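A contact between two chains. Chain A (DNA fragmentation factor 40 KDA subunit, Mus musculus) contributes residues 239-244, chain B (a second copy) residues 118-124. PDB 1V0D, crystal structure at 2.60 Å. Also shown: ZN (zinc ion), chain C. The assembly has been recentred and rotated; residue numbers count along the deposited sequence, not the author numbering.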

# COMPACT_ATOMS: atom_id res chain seq x y z
N LEU A 239 18.77 -3.01 -3.36
CA LEU A 239 19.42 -4.30 -3.16
C LEU A 239 18.56 -5.49 -3.56
O LEU A 239 19.09 -6.53 -3.93
CB LEU A 239 19.85 -4.43 -1.70
CG LEU A 239 20.83 -3.33 -1.28
CD1 LEU A 239 20.94 -3.25 0.25
CD2 LEU A 239 22.19 -3.59 -1.95
N SER A 240 17.24 -5.34 -3.48
CA SER A 240 16.33 -6.42 -3.84
C SER A 240 16.05 -6.42 -5.33
O SER A 240 15.60 -7.42 -5.90
CB SER A 240 15.02 -6.29 -3.06
OG SER A 240 15.27 -6.12 -1.68
N LYS A 241 16.33 -5.28 -5.97
CA LYS A 241 16.11 -5.11 -7.40
C LYS A 241 14.64 -5.18 -7.80
O LYS A 241 14.26 -5.92 -8.70
CB LYS A 241 16.91 -6.15 -8.18
CG LYS A 241 18.40 -5.97 -8.03
CD LYS A 241 19.14 -6.78 -9.06
CE LYS A 241 20.63 -6.56 -8.97
NZ LYS A 241 21.34 -7.40 -9.99
N HIS A 242 13.83 -4.38 -7.11
CA HIS A 242 12.40 -4.31 -7.35
C HIS A 242 12.09 -3.60 -8.65
O HIS A 242 12.70 -2.58 -8.96
CB HIS A 242 11.73 -3.50 -6.24
CG HIS A 242 11.90 -4.08 -4.87
ND1 HIS A 242 12.27 -3.32 -3.79
CD2 HIS A 242 11.66 -5.32 -4.39
CE1 HIS A 242 12.25 -4.06 -2.70
NE2 HIS A 242 11.88 -5.28 -3.04
N SER A 243 11.16 -4.14 -9.42
CA SER A 243 10.74 -3.50 -10.66
C SER A 243 9.24 -3.69 -10.76
O SER A 243 8.64 -4.41 -9.97
CB SER A 243 11.45 -4.11 -11.88
OG SER A 243 11.00 -5.41 -12.19
N ILE A 244 8.61 -3.04 -11.73
CA ILE A 244 7.17 -3.16 -11.87
C ILE A 244 6.73 -2.49 -13.15
O ILE A 244 7.24 -1.43 -13.50
CB ILE A 244 6.45 -2.50 -10.68
CG1 ILE A 244 4.94 -2.78 -10.76
CG2 ILE A 244 6.71 -0.99 -10.69
CD1 ILE A 244 4.14 -2.23 -9.58
ZN ZN C . 13.66 -1.59 -3.57
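Chain B 118-124: RQKLLAD

Chain B lies on chain A as one face of a helix: residues 118-124 are helical throughout, part of a longer helix, with backbone bonds such as A123(B) N to Q119(B) O at 2.8 Å. Chain A offers a loop that becomes strand at S243(A). The register of the two stretches is reversed, though their paths cross obliquely: the CA of K241(A) is 6.8 Å from the CA of A123(B), and the CA of S243(A) is 6.5 Å from the CA of K120(B).

The contact is by packing alone; no hydrogen bond or salt bridge crosses it. Q119(B) and A123(B), one helical turn apart, both point toward chain A. A123(B), with only a methyl side chain, faces the loop backbone, its CB 4.1 Å from K241(A) O. The extended Q119(B) side chain, t at chi1 and chi2, brings NE2 to 4.0 Å from the same oxygen and to 4.2 Å from S243(A) CB. The closest approach is S243(A) OG to K120(B) CG, 3.5 Å.

Within the helix K120(B) NZ forms a salt bridge with D124(B) OD1 at 3.1 Å, while its CG lies against S243(A) OG.

On chain A, side chains alternate: K241(A) and S243(A) point toward the helix, H242(A) and I244(A) away. H242(A), facing away, binds zinc through ND1, 2.2 Å from ZN. The rule to read here is spacing: helix positions four apart face the same side, so Q119(B) and A123(B) both lie near K241(A) O.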

# COMPACT_ATOMS: atom_id res chain seq x y z
N ARG B 118 12.23 -11.13 -17.49
CA ARG B 118 12.98 -12.25 -16.92
C ARG B 118 13.55 -11.84 -15.57
O ARG B 118 13.60 -12.64 -14.64
CB ARG B 118 14.12 -12.67 -17.87
N GLN B 119 13.98 -10.59 -15.48
CA GLN B 119 14.55 -10.07 -14.24
C GLN B 119 13.48 -10.07 -13.16
O GLN B 119 13.75 -10.40 -12.01
CB GLN B 119 15.06 -8.64 -14.47
CG GLN B 119 15.64 -7.97 -13.24
CD GLN B 119 15.88 -6.48 -13.46
OE1 GLN B 119 16.58 -6.07 -14.39
NE2 GLN B 119 15.28 -5.65 -12.59
N LYS B 120 12.27 -9.71 -13.57
CA LYS B 120 11.11 -9.65 -12.67
C LYS B 120 10.90 -11.02 -12.05
O LYS B 120 11.11 -11.22 -10.85
CB LYS B 120 9.87 -9.26 -13.47
CG LYS B 120 8.99 -8.24 -12.80
CD LYS B 120 8.45 -8.76 -11.50
CE LYS B 120 7.56 -7.73 -10.84
NZ LYS B 120 7.04 -8.22 -9.55
N LEU B 121 10.48 -11.96 -12.89
CA LEU B 121 10.23 -13.34 -12.48
C LEU B 121 11.34 -13.86 -11.58
O LEU B 121 11.10 -14.51 -10.56
CB LEU B 121 10.12 -14.22 -13.73
CG LEU B 121 9.17 -15.41 -13.67
CD1 LEU B 121 9.14 -16.06 -15.04
CD2 LEU B 121 9.61 -16.40 -12.61
N LEU B 122 12.58 -13.57 -11.97
CA LEU B 122 13.74 -14.01 -11.22
C LEU B 122 13.79 -13.36 -9.85
O LEU B 122 14.08 -14.02 -8.85
CB LEU B 122 15.01 -13.66 -12.01
CG LEU B 122 16.19 -14.60 -11.79
CD1 LEU B 122 15.75 -16.02 -12.13
CD2 LEU B 122 17.36 -14.18 -12.67
N ALA B 123 13.51 -12.06 -9.80
CA ALA B 123 13.53 -11.34 -8.53
C ALA B 123 12.43 -11.91 -7.65
O ALA B 123 12.62 -12.14 -6.45
CB ALA B 123 13.30 -9.86 -8.76
N ASP B 124 11.27 -12.15 -8.26
CA ASP B 124 10.13 -12.70 -7.54
C ASP B 124 10.45 -14.08 -7.00
O ASP B 124 10.20 -14.36 -5.82
CB ASP B 124 8.91 -12.77 -8.46
CG ASP B 124 8.36 -11.39 -8.80
OD1 ASP B 124 8.36 -10.51 -7.91
OD2 ASP B 124 7.91 -11.20 -9.95